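Hypothetical methylmalonyl-CoA decarboxylase alpha subunit (PDB 1X0U) is of unproven function but belongs to the carboxyl transferase family, whose chains have the ClpP/crotonase type of fold, and is probably the carboxyl transferase subunit of a larger enzyme. Local coordinates at residues A195-V200 against V214-L219; I189-D194 against F234-E239; Q98-L103 against I132-G137. One frame throughout, in Å; residues are numbered along the deposited sequence.

Contact 1 of 3, residues A195-V200 against V214-L219; sequences AYYMFV and VSFQDL
Y197 and F199, on the short strand 197-199, pack against F216 and L219 in the first turn of helix 216-220, a strand-on-helix contact in a crotonase-type protein. The strand lies outside the main sheet and pairs in parallel with strand 173-175, Y197 and F199 both bonding A174 through the backbone. A second subunit is close, its T376 and E379 touching L219 and F199. Along 196-199 the side chains alternate: Y197 and F199 point toward the helix, while Y196 and M198 point away and touch strand 187-191. Y197 and F216 are a weakly overlapping aromatic pair, with ring centroids 4.9 Å apart and planes inclined at 30°. F216 CB, rather than its ring, rests over a face of the tyrosine. Tyrosine suits this partly exposed place, its broad ring packing on F216 CB while OH lies over the rim of the F216 ring. F199, buried, takes L219 CD2 over one face as a CH-pi contact, with CD2 3.8 Å from F199 CD1, and F199 CZ meets F216 CD1 at 3.9 Å. Q217 leaves the helix pointing away from the strand, yet a bend at chi2 (-57°) turns CD back toward it. Glutamine is long enough to return and carries both a donor and an acceptor. Its NE2 gives a nearly straight hydrogen bond (174°) to Y196 O, 2.9 Å away, from above the carbonyl plane, and a water sits 2.7 Å from Y196 O and 2.8 Å from Q217 OE1.

Contact 2 of 3, residues I189-D194 against F234-E239; sequences IMIKGD and FMVDSE
K192 reaches D237 through an unusual first torsion, chi1 34°, which sets CG between the backbone N and the carbonyl carbon, and a bend at chi4 (89°), which swings NZ toward the carboxylate; D237 CG stands beside its own backbone N. The two side chains run side by side and form a salt bridge, although the modelled 2.4 Å between K192 NZ and D237 OD2 is too short to be taken literally. The lysine is also modelled tightly against M235 and, like D237, touches a crystal neighbour, so its exact position is doubtful. Its methylenes cross M235 at about a right angle; a flexible thioether can lie against both them and helix 222-229. The backbones pair as parallel strands, 187-191 and the sheet-edge strand 234-236, their short axes inclined at 26°. Three bonds join them: M190 N to F234 O, V236 N to M190 O and K192 N to V236 O, each 2.9 Å. I189, I191, F234 and V236 share one face of the sheet. There I189 CG1 comes 3.5 Å from F234 CD1, and I191 CG1 lies 3.8 Å from V236 CG1; isoleucine and valine, with F234 beside I189, fill this face. I191 also touches E239, with CG1 to CG at 4.1 Å, at the start of helix 239-252. S238 OG caps that helix through E241 N, and the carboxylate of E239 is held by R45 and the hydroxyl of Y196. Helix 239-252 thus covers the isoleucine face and helix 222-229 the face of M190 and M235, whereas the salt bridge sits at the exposed strand end, where solvent should moderate its strength.

Contact 3 of 3, residues Q98-L103 against I132-G137; sequences QDFTVL and INDSGG
Q98 and D134 stand where two neighbouring parallel strands, 91-98 and 129-133, run out into loops; helix 109-125 links the strands in a beta-alpha-beta crossover. The sheet pairing continues to this point, with Q98 N bonded to I132 O at 3.2 Å. Beyond it a side chain takes over. Q98 has CG beside its own N (chi1 -64°) and an extended chain past that, and its OE1 accepts D134 N at 3.1 Å, the donor tilted 19° from the amide carbonyl plane. The same oxygen lies 3.2 Å from S135 CB, while NE2 is hydrogen-bonded to H111 NE2, so glutamine's acceptor and donor are both used at this buried place. One water bridges Q98 O and I132 O; another donates to Q98 O and D134 OD2, 2.7 Å from each, and accepts from F100 N at 2.9 Å. F100 CB rests 3.6 Å from D134 OD1, with ring and carboxylate planes only 20° apart. K39 and R45 form salt bridges with D134, and the two cations may stabilise its buried carboxylate; K39 also makes a cation-pi contact with F100. Aspartate and threonine suit the type I turn from D99 to V102: D99 OD1 accepts T101 N at 2.9 Å, an Asx turn, and T101 OG1 from the same face. In the other segment S135 OG accepts G137 N in an ST turn and is also hydrogen-bonded to G105 O. Loops gathered at the carboxyl ends of parallel strands joined by a beta-alpha-beta crossover are characteristic of the crotonase-type fold.

Contacts 2 and 3 belong to the same mixed sheet, contact 2 at its outer strand 234-236 and contact 3 at two inner strands, their centres about 16 Å apart. Contact 3 is the buried one and the most polar, relying on amide, carboxylate and water; contact 2 combines backbone pairing and an apolar face with a charged surface tip. Contact 1, partly buried and nested in the chain between the segments of contact 2, is mainly aromatic and lies next to another subunit. Contacts 1 and 2 touch directly, with Q217 NE2 close to G193 O and the M198 and M190 thioethers together, whereas contact 3 touches neither.

Contact 1 of 3, residues A195-V200 against V214-L219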
ATOM      1  N   ALA A 195      -8.838 -10.039  50.012  1.00 13.87           N
ATOM      2  CA  ALA A 195      -7.675 -10.452  49.228  1.00 13.13           C
ATOM      3  C   ALA A 195      -7.460  -9.766  47.873  1.00 14.19           C
ATOM      4  O   ALA A 195      -6.463 -10.026  47.195  1.00 14.43           O
ATOM      5  CB  ALA A 195      -7.727 -11.945  49.015  1.00 11.84           C
ATOM      6  N   TYR A 196      -8.371  -8.893  47.471  1.00 14.60           N
ATOM      7  CA  TYR A 196      -8.211  -8.237  46.180  1.00 15.15           C
ATOM      8  C   TYR A 196      -8.192  -6.725  46.283  1.00 14.06           C
ATOM      9  O   TYR A 196      -9.063  -6.123  46.894  1.00 14.27           O
ATOM     10  CB  TYR A 196      -9.333  -8.651  45.228  1.00 14.53           C
ATOM     11  CG  TYR A 196      -9.669 -10.114  45.285  1.00 16.36           C
ATOM     12  CD1 TYR A 196     -10.683 -10.587  46.118  1.00 15.75           C
ATOM     13  CD2 TYR A 196      -8.967 -11.036  44.511  1.00 16.14           C
ATOM     14  CE1 TYR A 196     -10.993 -11.950  46.171  1.00 16.03           C
ATOM     15  CE2 TYR A 196      -9.266 -12.390  44.563  1.00 14.89           C
ATOM     16  CZ  TYR A 196     -10.278 -12.843  45.387  1.00 16.27           C
ATOM     17  OH  TYR A 196     -10.594 -14.183  45.397  1.00 16.60           O
ATOM     18  N   TYR A 197      -7.188  -6.114  45.676  1.00 13.99           N
ATOM     19  CA  TYR A 197      -7.078  -4.671  45.674  1.00 14.95           C
ATOM     20  C   TYR A 197      -5.983  -4.247  44.729  1.00 14.51           C
ATOM     21  O   TYR A 197      -5.249  -5.078  44.203  1.00 14.16           O
ATOM     22  CB  TYR A 197      -6.785  -4.153  47.084  1.00 14.91           C
ATOM     23  CG  TYR A 197      -5.554  -4.734  47.751  1.00 16.11           C
ATOM     24  CD1 TYR A 197      -4.275  -4.301  47.403  1.00 16.05           C
ATOM     25  CD2 TYR A 197      -5.675  -5.668  48.794  1.00 16.62           C
ATOM     26  CE1 TYR A 197      -3.142  -4.770  48.082  1.00 16.99           C
ATOM     27  CE2 TYR A 197      -4.551  -6.146  49.476  1.00 15.27           C
ATOM     28  CZ  TYR A 197      -3.287  -5.687  49.115  1.00 17.11           C
ATOM     29  OH  TYR A 197      -2.174  -6.135  49.790  1.00 17.83           O
ATOM     30  N   MET A 198      -5.902  -2.956  44.474  1.00 15.24           N
ATOM     31  CA  MET A 198      -4.839  -2.449  43.633  1.00 18.35           C
ATOM     32  C   MET A 198      -4.644  -0.965  43.835  1.00 18.54           C
ATOM     33  O   MET A 198      -5.603  -0.200  43.952  1.00 19.65           O
ATOM     34  CB  MET A 198      -5.053  -2.814  42.144  1.00 19.98           C
ATOM     35  CG  MET A 198      -6.245  -2.256  41.394  1.00 22.12           C
ATOM     36  SD  MET A 198      -6.285  -2.969  39.689  1.00 25.16           S
ATOM     37  CE  MET A 198      -7.795  -3.736  39.647  1.00 23.74           C
ATOM     38  N   PHE A 199      -3.381  -0.576  43.949  1.00 19.00           N
ATOM     39  CA  PHE A 199      -3.012   0.816  44.140  1.00 18.57           C
ATOM     40  C   PHE A 199      -1.569   1.016  43.697  1.00 18.54           C
ATOM     41  O   PHE A 199      -0.778   0.079  43.726  1.00 18.05           O
ATOM     42  CB  PHE A 199      -3.199   1.243  45.607  1.00 19.14           C
ATOM     43  CG  PHE A 199      -2.756   0.219  46.620  1.00 19.51           C
ATOM     44  CD1 PHE A 199      -3.689  -0.413  47.436  1.00 21.61           C
ATOM     45  CD2 PHE A 199      -1.411  -0.094  46.783  1.00 21.21           C
ATOM     46  CE1 PHE A 199      -3.291  -1.340  48.404  1.00 22.59           C
ATOM     47  CE2 PHE A 199      -1.002  -1.018  47.746  1.00 21.51           C
ATOM     48  CZ  PHE A 199      -1.944  -1.644  48.560  1.00 20.85           C
ATOM     49  N   VAL A 200      -1.239   2.225  43.255  1.00 19.24           N
ATOM     50  CA  VAL A 200       0.117   2.526  42.796  1.00 19.51           C
ATOM     51  C   VAL A 200       1.082   2.546  43.977  1.00 20.84           C
ATOM     52  O   VAL A 200       2.146   1.925  43.934  1.00 21.17           O
ATOM     53  CB  VAL A 200       0.170   3.893  42.069  1.00 17.79           C
ATOM     54  CG1 VAL A 200       1.595   4.212  41.651  1.00 18.18           C
ATOM     55  CG2 VAL A 200      -0.746   3.864  40.847  1.00 18.07           C
ATOM     56  N   VAL A 214      -4.752   4.386  56.138  1.00 47.16           N
ATOM     57  CA  VAL A 214      -5.887   3.726  55.512  1.00 40.79           C
ATOM     58  C   VAL A 214      -5.652   2.237  55.244  1.00 37.36           C
ATOM     59  O   VAL A 214      -4.520   1.793  55.043  1.00 35.41           O
ATOM     60  CB  VAL A 214      -6.266   4.456  54.197  1.00 39.98           C
ATOM     61  CG1 VAL A 214      -5.020   4.746  53.396  1.00 39.50           C
ATOM     62  CG2 VAL A 214      -7.250   3.627  53.383  1.00 39.49           C
ATOM     63  N   SER A 215      -6.744   1.479  55.271  1.00 34.02           N
ATOM     64  CA  SER A 215      -6.737   0.043  55.026  1.00 29.89           C
ATOM     65  C   SER A 215      -6.516  -0.222  53.537  1.00 26.72           C
ATOM     66  O   SER A 215      -6.662   0.682  52.713  1.00 24.02           O
ATOM     67  CB  SER A 215      -8.082  -0.552  55.456  1.00 29.93           C
ATOM     68  OG  SER A 215      -8.179  -1.923  55.111  1.00 33.10           O
ATOM     69  N   PHE A 216      -6.169  -1.460  53.195  1.00 25.05           N
ATOM     70  CA  PHE A 216      -5.945  -1.818  51.797  1.00 25.07           C
ATOM     71  C   PHE A 216      -7.228  -1.667  50.976  1.00 23.70           C
ATOM     72  O   PHE A 216      -7.200  -1.128  49.869  1.00 21.95           O
ATOM     73  CB  PHE A 216      -5.428  -3.258  51.673  1.00 25.11           C
ATOM     74  CG  PHE A 216      -4.067  -3.478  52.283  1.00 27.10           C
ATOM     75  CD1 PHE A 216      -3.093  -2.487  52.235  1.00 28.42           C
ATOM     76  CD2 PHE A 216      -3.750  -4.695  52.876  1.00 28.09           C
ATOM     77  CE1 PHE A 216      -1.832  -2.700  52.767  1.00 28.00           C
ATOM     78  CE2 PHE A 216      -2.490  -4.919  53.411  1.00 28.87           C
ATOM     79  CZ  PHE A 216      -1.530  -3.920  53.355  1.00 29.67           C
ATOM     80  N   GLN A 217      -8.343  -2.140  51.527  1.00 22.73           N
ATOM     81  CA  GLN A 217      -9.643  -2.059  50.857  1.00 21.91           C
ATOM     82  C   GLN A 217     -10.125  -0.625  50.667  1.00 21.36           C
ATOM     83  O   GLN A 217     -10.753  -0.307  49.658  1.00 21.63           O
ATOM     84  CB  GLN A 217     -10.695  -2.849  51.646  1.00 21.55           C
ATOM     85  CG  GLN A 217     -10.501  -4.352  51.575  1.00 19.76           C
ATOM     86  CD  GLN A 217     -10.497  -4.848  50.142  1.00 21.20           C
ATOM     87  OE1 GLN A 217     -11.515  -4.803  49.454  1.00 20.20           O
ATOM     88  NE2 GLN A 217      -9.342  -5.313  49.682  1.00 21.56           N
ATOM     89  N   ASP A 218      -9.844   0.238  51.638  1.00 20.58           N
ATOM     90  CA  ASP A 218     -10.265   1.628  51.545  1.00 19.10           C
ATOM     91  C   ASP A 218      -9.380   2.431  50.598  1.00 19.38           C
ATOM     92  O   ASP A 218      -9.787   3.501  50.124  1.00 17.49           O
ATOM     93  CB  ASP A 218     -10.267   2.289  52.924  1.00 20.02           C
ATOM     94  CG  ASP A 218     -11.350   1.741  53.829  1.00 20.98           C
ATOM     95  OD1 ASP A 218     -12.250   1.044  53.319  1.00 24.97           O
ATOM     96  OD2 ASP A 218     -11.311   2.018  55.048  1.00 18.63           O
ATOM     97  N   LEU A 219      -8.179   1.918  50.324  1.00 17.30           N
ATOM     98  CA  LEU A 219      -7.265   2.605  49.421  1.00 15.84           C
ATOM     99  C   LEU A 219      -7.471   2.170  47.972  1.00 16.77           C
ATOM    100  O   LEU A 219      -7.476   3.004  47.060  1.00 15.16           O
ATOM    101  CB  LEU A 219      -5.810   2.359  49.828  1.00 14.17           C
ATOM    102  CG  LEU A 219      -4.763   3.130  49.006  1.00 14.99           C
ATOM    103  CD1 LEU A 219      -4.996   4.633  49.170  1.00 14.15           C
ATOM    104  CD2 LEU A 219      -3.346   2.749  49.453  1.00 12.80           C
TER
HETATM  105  O   HOH W   1     -11.749  -5.903  46.838  1.00 23.16           O

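Contact 2 of 3, residues I189-D194 against F234-E239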
ATOM      1  N   ILE A 189     -11.697  -6.917  35.131  1.00 15.11           N
ATOM      2  CA  ILE A 189     -12.708  -7.619  35.905  1.00 15.73           C
ATOM      3  C   ILE A 189     -12.019  -7.932  37.232  1.00 17.07           C
ATOM      4  O   ILE A 189     -10.991  -8.609  37.264  1.00 16.86           O
ATOM      5  CB  ILE A 189     -13.117  -8.923  35.230  1.00 16.48           C
ATOM      6  CG1 ILE A 189     -13.747  -8.612  33.867  1.00 16.53           C
ATOM      7  CG2 ILE A 189     -14.063  -9.699  36.144  1.00 15.03           C
ATOM      8  CD1 ILE A 189     -13.896  -9.817  32.963  1.00 15.71           C
ATOM      9  N   MET A 190     -12.580  -7.424  38.319  1.00 16.51           N
ATOM     10  CA  MET A 190     -11.997  -7.608  39.633  1.00 16.18           C
ATOM     11  C   MET A 190     -12.981  -8.208  40.625  1.00 16.43           C
ATOM     12  O   MET A 190     -14.176  -7.917  40.577  1.00 16.86           O
ATOM     13  CB  MET A 190     -11.506  -6.255  40.150  1.00 15.84           C
ATOM     14  CG  MET A 190     -10.768  -6.314  41.469  1.00 14.97           C
ATOM     15  SD  MET A 190      -9.977  -4.744  41.791  1.00 19.67           S
ATOM     16  CE  MET A 190      -9.492  -4.941  43.492  1.00 13.96           C
ATOM     17  N   ILE A 191     -12.468  -9.043  41.522  1.00 16.42           N
ATOM     18  CA  ILE A 191     -13.288  -9.681  42.549  1.00 17.91           C
ATOM     19  C   ILE A 191     -13.232  -8.827  43.811  1.00 18.29           C
ATOM     20  O   ILE A 191     -12.179  -8.305  44.162  1.00 17.73           O
ATOM     21  CB  ILE A 191     -12.765 -11.095  42.899  1.00 17.82           C
ATOM     22  CG1 ILE A 191     -12.763 -11.985  41.652  1.00 19.84           C
ATOM     23  CG2 ILE A 191     -13.643 -11.727  43.985  1.00 17.82           C
ATOM     24  CD1 ILE A 191     -11.596 -11.766  40.735  1.00 19.35           C
ATOM     25  N   LYS A 192     -14.362  -8.652  44.487  1.00 20.80           N
ATOM     26  CA  LYS A 192     -14.325  -7.862  45.707  1.00 23.46           C
ATOM     27  C   LYS A 192     -14.094  -8.788  46.884  1.00 22.37           C
ATOM     28  O   LYS A 192     -14.644  -9.879  46.942  1.00 23.63           O
ATOM     29  CB  LYS A 192     -15.604  -7.020  45.903  1.00 26.05           C
ATOM     30  CG  LYS A 192     -16.912  -7.615  45.403  1.00 29.47           C
ATOM     31  CD  LYS A 192     -17.969  -6.502  45.294  1.00 31.58           C
ATOM     32  CE  LYS A 192     -19.264  -6.961  44.610  1.00 31.33           C
ATOM     33  NZ  LYS A 192     -20.258  -7.526  45.570  1.00 33.52           N
ATOM     34  N   GLY A 193     -13.242  -8.347  47.799  1.00 21.47           N
ATOM     35  CA  GLY A 193     -12.917  -9.138  48.966  1.00 18.91           C
ATOM     36  C   GLY A 193     -11.633  -8.627  49.587  1.00 17.60           C
ATOM     37  O   GLY A 193     -10.899  -7.835  48.984  1.00 16.83           O
ATOM     38  N   ASP A 194     -11.357  -9.095  50.796  1.00 17.52           N
ATOM     39  CA  ASP A 194     -10.167  -8.694  51.529  1.00 15.86           C
ATOM     40  C   ASP A 194      -8.877  -8.935  50.756  1.00 15.09           C
ATOM     41  O   ASP A 194      -7.946  -8.138  50.846  1.00 15.97           O
ATOM     42  CB  ASP A 194     -10.090  -9.452  52.855  1.00 14.62           C
ATOM     43  CG  ASP A 194      -8.875  -9.067  53.662  1.00 14.30           C
ATOM     44  OD1 ASP A 194      -8.836  -7.924  54.161  1.00 16.28           O
ATOM     45  OD2 ASP A 194      -7.953  -9.896  53.783  1.00 15.43           O
ATOM     46  N   PHE A 234     -15.655  -4.214  35.606  1.00 15.53           N
ATOM     47  CA  PHE A 234     -16.637  -5.159  36.128  1.00 15.78           C
ATOM     48  C   PHE A 234     -16.212  -5.595  37.513  1.00 18.25           C
ATOM     49  O   PHE A 234     -15.052  -5.994  37.718  1.00 18.57           O
ATOM     50  CB  PHE A 234     -16.733  -6.425  35.282  1.00 14.05           C
ATOM     51  CG  PHE A 234     -17.066  -6.188  33.854  1.00 14.24           C
ATOM     52  CD1 PHE A 234     -16.065  -6.171  32.886  1.00 12.96           C
ATOM     53  CD2 PHE A 234     -18.384  -6.022  33.459  1.00 12.21           C
ATOM     54  CE1 PHE A 234     -16.370  -6.001  31.543  1.00 11.45           C
ATOM     55  CE2 PHE A 234     -18.698  -5.847  32.123  1.00 11.71           C
ATOM     56  CZ  PHE A 234     -17.694  -5.838  31.159  1.00 12.10           C
ATOM     57  N   MET A 235     -17.143  -5.517  38.459  1.00 18.64           N
ATOM     58  CA  MET A 235     -16.873  -5.951  39.822  1.00 19.43           C
ATOM     59  C   MET A 235     -17.707  -7.193  40.061  1.00 18.90           C
ATOM     60  O   MET A 235     -18.893  -7.212  39.760  1.00 19.38           O
ATOM     61  CB  MET A 235     -17.249  -4.873  40.832  1.00 19.66           C
ATOM     62  CG  MET A 235     -17.064  -5.322  42.265  1.00 20.22           C
ATOM     63  SD  MET A 235     -17.120  -3.935  43.405  1.00 22.90           S
ATOM     64  CE  MET A 235     -18.877  -3.495  43.307  1.00 17.00           C
ATOM     65  N   VAL A 236     -17.084  -8.230  40.602  1.00 17.90           N
ATOM     66  CA  VAL A 236     -17.780  -9.482  40.842  1.00 17.42           C
ATOM     67  C   VAL A 236     -17.508 -10.048  42.238  1.00 18.19           C
ATOM     68  O   VAL A 236     -16.570  -9.637  42.918  1.00 17.69           O
ATOM     69  CB  VAL A 236     -17.385 -10.509  39.759  1.00 18.25           C
ATOM     70  CG1 VAL A 236     -15.905 -10.834  39.860  1.00 17.86           C
ATOM     71  CG2 VAL A 236     -18.211 -11.733  39.898  1.00 19.99           C
ATOM     72  N   ASP A 237     -18.332 -11.004  42.654  1.00 19.14           N
ATOM     73  CA  ASP A 237     -18.222 -11.615  43.973  1.00 18.68           C
ATOM     74  C   ASP A 237     -17.238 -12.765  44.086  1.00 19.45           C
ATOM     75  O   ASP A 237     -16.699 -13.014  45.165  1.00 19.62           O
ATOM     76  CB  ASP A 237     -19.592 -12.105  44.422  1.00 21.46           C
ATOM     77  CG  ASP A 237     -20.561 -10.976  44.632  1.00 25.26           C
ATOM     78  OD1 ASP A 237     -21.772 -11.181  44.399  1.00 29.45           O
ATOM     79  OD2 ASP A 237     -20.111  -9.885  45.041  1.00 24.78           O
ATOM     80  N   SER A 238     -17.005 -13.480  42.992  1.00 17.77           N
ATOM     81  CA  SER A 238     -16.086 -14.599  43.066  1.00 16.49           C
ATOM     82  C   SER A 238     -15.228 -14.791  41.827  1.00 16.81           C
ATOM     83  O   SER A 238     -15.421 -14.149  40.796  1.00 18.04           O
ATOM     84  CB  SER A 238     -16.860 -15.882  43.337  1.00 14.10           C
ATOM     85  OG  SER A 238     -17.518 -16.307  42.164  1.00 13.04           O
ATOM     86  N   GLU A 239     -14.271 -15.699  41.946  1.00 16.94           N
ATOM     87  CA  GLU A 239     -13.375 -16.006  40.859  1.00 16.12           C
ATOM     88  C   GLU A 239     -14.089 -16.805  39.783  1.00 16.73           C
ATOM     89  O   GLU A 239     -13.831 -16.609  38.589  1.00 15.34           O
ATOM     90  CB  GLU A 239     -12.158 -16.745  41.409  1.00 16.19           C
ATOM     91  CG  GLU A 239     -11.210 -15.790  42.110  1.00 14.71           C
ATOM     92  CD  GLU A 239     -10.057 -16.480  42.791  1.00 16.04           C
ATOM     93  OE1 GLU A 239      -9.683 -17.590  42.358  1.00 16.09           O
ATOM     94  OE2 GLU A 239      -9.516 -15.899  43.751  1.00 15.05           O
TER

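Contact 3 of 3, residues Q98-L103 against I132-G137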
ATOM      1  N   GLN A  98      -0.782 -15.710  37.142  1.00 10.42           N
ATOM      2  CA  GLN A  98       0.292 -15.579  38.105  1.00 11.52           C
ATOM      3  C   GLN A  98      -0.014 -16.469  39.305  1.00 14.29           C
ATOM      4  O   GLN A  98      -1.165 -16.589  39.730  1.00 13.53           O
ATOM      5  CB  GLN A  98       0.438 -14.115  38.523  1.00 12.07           C
ATOM      6  CG  GLN A  98       0.855 -13.203  37.371  1.00 10.52           C
ATOM      7  CD  GLN A  98       0.911 -11.740  37.764  1.00 11.54           C
ATOM      8  OE1 GLN A  98      -0.065 -11.180  38.273  1.00 11.44           O
ATOM      9  NE2 GLN A  98       2.054 -11.106  37.521  1.00 11.68           N
ATOM     10  N   ASP A  99       1.018 -17.120  39.826  1.00 15.23           N
ATOM     11  CA  ASP A  99       0.864 -18.008  40.970  1.00 16.83           C
ATOM     12  C   ASP A  99       1.352 -17.287  42.217  1.00 17.16           C
ATOM     13  O   ASP A  99       2.558 -17.144  42.423  1.00 16.47           O
ATOM     14  CB  ASP A  99       1.683 -19.274  40.763  1.00 16.69           C
ATOM     15  CG  ASP A  99       1.349 -20.345  41.766  1.00 17.29           C
ATOM     16  OD1 ASP A  99       0.878 -19.991  42.868  1.00 17.80           O
ATOM     17  OD2 ASP A  99       1.565 -21.531  41.454  1.00 16.04           O
ATOM     18  N   PHE A 100       0.410 -16.839  43.045  1.00 16.29           N
ATOM     19  CA  PHE A 100       0.740 -16.109  44.263  1.00 15.57           C
ATOM     20  C   PHE A 100       1.607 -16.908  45.238  1.00 16.25           C
ATOM     21  O   PHE A 100       2.282 -16.324  46.086  1.00 15.01           O
ATOM     22  CB  PHE A 100      -0.541 -15.654  44.983  1.00 14.63           C
ATOM     23  CG  PHE A 100      -0.283 -14.753  46.165  1.00 13.70           C
ATOM     24  CD1 PHE A 100       0.034 -13.408  45.980  1.00 12.59           C
ATOM     25  CD2 PHE A 100      -0.281 -15.266  47.459  1.00 13.56           C
ATOM     26  CE1 PHE A 100       0.353 -12.586  47.065  1.00 12.88           C
ATOM     27  CE2 PHE A 100       0.038 -14.453  48.553  1.00 13.81           C
ATOM     28  CZ  PHE A 100       0.356 -13.109  48.357  1.00 11.62           C
ATOM     29  N   THR A 101       1.598 -18.232  45.114  1.00 16.50           N
ATOM     30  CA  THR A 101       2.381 -19.075  46.016  1.00 19.29           C
ATOM     31  C   THR A 101       3.866 -19.067  45.682  1.00 19.81           C
ATOM     32  O   THR A 101       4.681 -19.585  46.443  1.00 20.76           O
ATOM     33  CB  THR A 101       1.904 -20.544  46.002  1.00 19.48           C
ATOM     34  OG1 THR A 101       2.306 -21.170  44.778  1.00 20.10           O
ATOM     35  CG2 THR A 101       0.385 -20.611  46.138  1.00 20.99           C
ATOM     36  N   VAL A 102       4.219 -18.493  44.540  1.00 18.95           N
ATOM     37  CA  VAL A 102       5.618 -18.425  44.144  1.00 19.17           C
ATOM     38  C   VAL A 102       6.111 -17.004  44.371  1.00 18.85           C
ATOM     39  O   VAL A 102       5.943 -16.131  43.522  1.00 19.18           O
ATOM     40  CB  VAL A 102       5.802 -18.829  42.653  1.00 20.32           C
ATOM     41  CG1 VAL A 102       7.245 -18.635  42.221  1.00 20.06           C
ATOM     42  CG2 VAL A 102       5.398 -20.282  42.463  1.00 19.27           C
ATOM     43  N   LEU A 103       6.705 -16.775  45.536  1.00 19.70           N
ATOM     44  CA  LEU A 103       7.226 -15.458  45.891  1.00 19.92           C
ATOM     45  C   LEU A 103       6.141 -14.390  45.708  1.00 19.37           C
ATOM     46  O   LEU A 103       6.316 -13.411  44.971  1.00 20.06           O
ATOM     47  CB  LEU A 103       8.458 -15.139  45.028  1.00 19.79           C
ATOM     48  CG  LEU A 103       9.605 -16.163  45.101  1.00 22.91           C
ATOM     49  CD1 LEU A 103      10.683 -15.861  44.049  1.00 22.95           C
ATOM     50  CD2 LEU A 103      10.210 -16.140  46.501  1.00 23.69           C
ATOM     51  N   ILE A 132      -4.829 -13.320  34.179  1.00 13.42           N
ATOM     52  CA  ILE A 132      -5.384 -13.573  35.498  1.00 11.89           C
ATOM     53  C   ILE A 132      -4.311 -13.165  36.512  1.00 12.25           C
ATOM     54  O   ILE A 132      -3.414 -13.947  36.866  1.00 11.29           O
ATOM     55  CB  ILE A 132      -5.752 -15.060  35.658  1.00 13.06           C
ATOM     56  CG1 ILE A 132      -6.531 -15.536  34.425  1.00 13.58           C
ATOM     57  CG2 ILE A 132      -6.617 -15.250  36.901  1.00 12.07           C
ATOM     58  CD1 ILE A 132      -6.895 -17.005  34.454  1.00 14.05           C
ATOM     59  N   ASN A 133      -4.409 -11.920  36.967  1.00 11.43           N
ATOM     60  CA  ASN A 133      -3.455 -11.347  37.911  1.00 11.36           C
ATOM     61  C   ASN A 133      -3.603 -11.798  39.362  1.00 11.85           C
ATOM     62  O   ASN A 133      -4.709 -11.981  39.854  1.00 13.83           O
ATOM     63  CB  ASN A 133      -3.533  -9.822  37.836  1.00 12.69           C
ATOM     64  CG  ASN A 133      -2.878  -9.267  36.581  1.00 15.97           C
ATOM     65  OD1 ASN A 133      -3.213  -9.664  35.453  1.00 16.03           O
ATOM     66  ND2 ASN A 133      -1.937  -8.346  36.770  1.00 11.93           N
ATOM     67  N   ASP A 134      -2.466 -11.965  40.034  1.00 13.13           N
ATOM     68  CA  ASP A 134      -2.409 -12.373  41.438  1.00 14.22           C
ATOM     69  C   ASP A 134      -0.951 -12.177  41.836  1.00 15.48           C
ATOM     70  O   ASP A 134      -0.224 -13.135  42.121  1.00 15.30           O
ATOM     71  CB  ASP A 134      -2.804 -13.842  41.603  1.00 10.77           C
ATOM     72  CG  ASP A 134      -3.244 -14.172  43.020  1.00 13.53           C
ATOM     73  OD1 ASP A 134      -3.016 -13.330  43.925  1.00 10.35           O
ATOM     74  OD2 ASP A 134      -3.814 -15.272  43.231  1.00 10.11           O
ATOM     75  N   SER A 135      -0.530 -10.918  41.832  1.00 16.84           N
ATOM     76  CA  SER A 135       0.843 -10.556  42.139  1.00 17.54           C
ATOM     77  C   SER A 135       0.926  -9.412  43.126  1.00 18.39           C
ATOM     78  O   SER A 135       0.209  -8.430  42.994  1.00 18.31           O
ATOM     79  CB  SER A 135       1.561 -10.152  40.846  1.00 17.11           C
ATOM     80  OG  SER A 135       2.870  -9.659  41.103  1.00 20.43           O
ATOM     81  N   GLY A 136       1.817  -9.538  44.108  1.00 17.70           N
ATOM     82  CA  GLY A 136       1.985  -8.478  45.082  1.00 18.62           C
ATOM     83  C   GLY A 136       2.699  -7.301  44.441  1.00 19.70           C
ATOM     84  O   GLY A 136       2.609  -6.168  44.918  1.00 21.96           O
ATOM     85  N   GLY A 137       3.411  -7.565  43.349  1.00 19.48           N
ATOM     86  CA  GLY A 137       4.117  -6.493  42.669  1.00 18.45           C
ATOM     87  C   GLY A 137       5.475  -6.885  42.127  1.00 18.31           C
ATOM     88  O   GLY A 137       5.721  -8.050  41.820  1.00 18.86           O
TER
HETATM   89  O   HOH W   2      -3.864 -16.417  38.554  1.00 13.37           O
HETATM   90  O   HOH W   3      -2.262 -17.203  42.102  1.00 22.05           O